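Local coordinates for carboxylesterase YBFK (PDB 4CCY), which hydrolyses carboxylic esters to an alcohol and a carboxylate, as a bacterial carboxylesterase of the alpha/beta hydrolase superfamily, at residues I30-F35 and I47-K52. Residues are numbered along the deposited sequence; the frame is centred on the assembly and turned at random.
Sequences IESEAF and IASGPK
E33 and A48 face each other as an antiparallel hydrogen-bonded pair, with E33 N donating to A48 O at 2.9 Å and A48 N returning a nearly straight bond to E33 O (173° at the hydrogen). One residue on, A34 and I47 form a non-hydrogen-bonded pair, and I47 CA-H makes a longer CA-H...O contact with E33 O, which already accepts from A48 N. The short strand segments run at 152° to each other, the antiparallel course of a beta hairpin made of strands 33-37 and 42-49.

Packing is tight on the side of S32 and S49. S32 CB lies 3.3 Å from S49 OG, while S32 OG, set between its backbone N and carbonyl carbon (chi1 64°), rests 3.6 Å from I47 CG2. I30 closes this end by laying CD1 against S49 CB, and helix 71-80 packs against both I30 and S49. Beyond the last bridge, a water takes over from direct pairing, donating to E31 O and accepting from G50 N.

On the face of E33 and A48, A48 is buried but the outer part, where K52 is exposed, is looser. F35 brings only the rim of its ring, through CE1, to A48 CB at 3.9 Å. Beside it, the extended chains of E33 and K52 meet tip to tip: K52 NZ bonds E33 OE2 at 3.1 Å, on the syn lone-pair side, while R82 forms a salt bridge with E33 OE1. An alanine in place of E33 would probably keep the backbone pairing but leave K52 and R82 without their shared carboxylate. With one carboxylate between two cations, E33 is likely to stay ionised, its charge tying the outer hairpin strand both to K52 and to R82 on strand 82-86 of the same sheet, on the far side of strand 42-49.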
loop_
_atom_site.group_PDB
_atom_site.type_symbol
_atom_site.label_atom_id
_atom_site.label_comp_id
_atom_site.label_asym_id
_atom_site.label_seq_id
_atom_site.Cartn_x
_atom_site.Cartn_y
_atom_site.Cartn_z
ATOM N N ILE A 30 -9.258 12.257 -12.323
ATOM C CA ILE A 30 -10.238 11.652 -13.228
ATOM C C ILE A 30 -11.519 11.296 -12.467
ATOM O O ILE A 30 -11.552 11.352 -11.238
ATOM C CB ILE A 30 -9.667 10.402 -13.950
ATOM C CG1 ILE A 30 -9.347 9.290 -12.938
ATOM C CG2 ILE A 30 -8.452 10.780 -14.812
ATOM C CD1 ILE A 30 -8.726 8.040 -13.534
ATOM N N GLU A 31 -12.564 10.934 -13.209
ATOM C CA GLU A 31 -13.827 10.462 -12.625
ATOM C C GLU A 31 -13.626 9.105 -11.978
ATOM O O GLU A 31 -12.782 8.327 -12.413
ATOM C CB GLU A 31 -14.916 10.351 -13.704
ATOM C CG GLU A 31 -15.215 11.645 -14.443
ATOM C CD GLU A 31 -15.708 12.754 -13.524
ATOM O OE1 GLU A 31 -16.523 12.472 -12.617
ATOM O OE2 GLU A 31 -15.288 13.922 -13.711
ATOM N N SER A 32 -14.400 8.817 -10.941
ATOM C CA SER A 32 -14.283 7.543 -10.245
ATOM C C SER A 32 -15.543 7.233 -9.469
ATOM O O SER A 32 -16.373 8.109 -9.237
ATOM C CB SER A 32 -13.094 7.564 -9.288
ATOM O OG SER A 32 -13.315 8.524 -8.280
ATOM N N GLU A 33 -15.674 5.979 -9.066
ATOM C CA GLU A 33 -16.833 5.520 -8.314
ATOM C C GLU A 33 -16.339 5.049 -6.960
ATOM O O GLU A 33 -15.488 4.173 -6.891
ATOM C CB GLU A 33 -17.518 4.359 -9.038
ATOM C CG GLU A 33 -18.205 4.721 -10.342
ATOM C CD GLU A 33 -18.637 3.502 -11.156
ATOM O OE1 GLU A 33 -18.092 2.393 -10.937
ATOM O OE2 GLU A 33 -19.523 3.655 -12.032
ATOM N N ALA A 34 -16.862 5.629 -5.887
ATOM C CA ALA A 34 -16.515 5.164 -4.541
ATOM C C ALA A 34 -17.650 4.293 -4.026
ATOM O O ALA A 34 -18.806 4.630 -4.217
ATOM C CB ALA A 34 -16.265 6.350 -3.613
ATOM N N PHE A 35 -17.329 3.159 -3.407
ATOM C CA PHE A 35 -18.358 2.260 -2.829
ATOM C C PHE A 35 -17.727 1.282 -1.833
ATOM O O PHE A 35 -16.514 1.262 -1.676
ATOM C CB PHE A 35 -19.124 1.493 -3.926
ATOM C CG PHE A 35 -18.236 0.682 -4.842
ATOM C CD1 PHE A 35 -17.532 1.291 -5.892
ATOM C CD2 PHE A 35 -18.104 -0.687 -4.664
ATOM C CE1 PHE A 35 -16.705 0.549 -6.728
ATOM C CE2 PHE A 35 -17.276 -1.436 -5.501
ATOM C CZ PHE A 35 -16.581 -0.823 -6.537
ATOM N N ILE A 47 -12.190 2.840 -4.365
ATOM C CA ILE A 47 -12.324 3.870 -5.380
ATOM C C ILE A 47 -11.944 3.261 -6.733
ATOM O O ILE A 47 -10.803 2.869 -6.920
ATOM C CB ILE A 47 -11.466 5.110 -5.084
ATOM C CG1 ILE A 47 -11.849 5.706 -3.721
ATOM C CG2 ILE A 47 -11.634 6.140 -6.196
ATOM C CD1 ILE A 47 -10.963 6.839 -3.239
ATOM N N ALA A 48 -12.911 3.178 -7.650
ATOM C CA ALA A 48 -12.724 2.525 -8.954
ATOM C C ALA A 48 -12.692 3.521 -10.120
ATOM O O ALA A 48 -13.531 4.423 -10.210
ATOM C CB ALA A 48 -13.817 1.485 -9.188
ATOM N N SER A 49 -11.718 3.355 -11.006
ATOM C CA SER A 49 -11.564 4.250 -12.165
ATOM C C SER A 49 -11.161 3.461 -13.408
ATOM O O SER A 49 -10.807 2.294 -13.312
ATOM C CB SER A 49 -10.529 5.337 -11.871
ATOM O OG SER A 49 -10.587 5.758 -10.512
ATOM N N GLY A 50 -11.222 4.100 -14.574
ATOM C CA GLY A 50 -10.747 3.466 -15.795
ATOM C C GLY A 50 -11.827 2.709 -16.535
ATOM O O GLY A 50 -12.925 2.542 -16.009
ATOM N N PRO A 51 -11.518 2.246 -17.767
ATOM C CA PRO A 51 -12.523 1.616 -18.628
ATOM C C PRO A 51 -13.010 0.302 -18.034
ATOM O O PRO A 51 -12.203 -0.508 -17.579
ATOM C CB PRO A 51 -11.768 1.369 -19.952
ATOM C CG PRO A 51 -10.480 2.127 -19.839
ATOM C CD PRO A 51 -10.178 2.226 -18.381
ATOM N N LYS A 52 -14.325 0.099 -18.040
ATOM C CA LYS A 52 -14.920 -1.030 -17.324
ATOM C C LYS A 52 -14.627 -2.397 -17.953
ATOM O O LYS A 52 -14.761 -3.422 -17.287
ATOM C CB LYS A 52 -16.419 -0.792 -17.110
ATOM C CG LYS A 52 -16.671 0.289 -16.064
ATOM C CD LYS A 52 -18.140 0.587 -15.850
ATOM C CE LYS A 52 -18.336 1.520 -14.666
ATOM N NZ LYS A 52 -19.701 1.369 -14.094
HETATM O O HOH W 1 -12.386 6.766 -14.643
#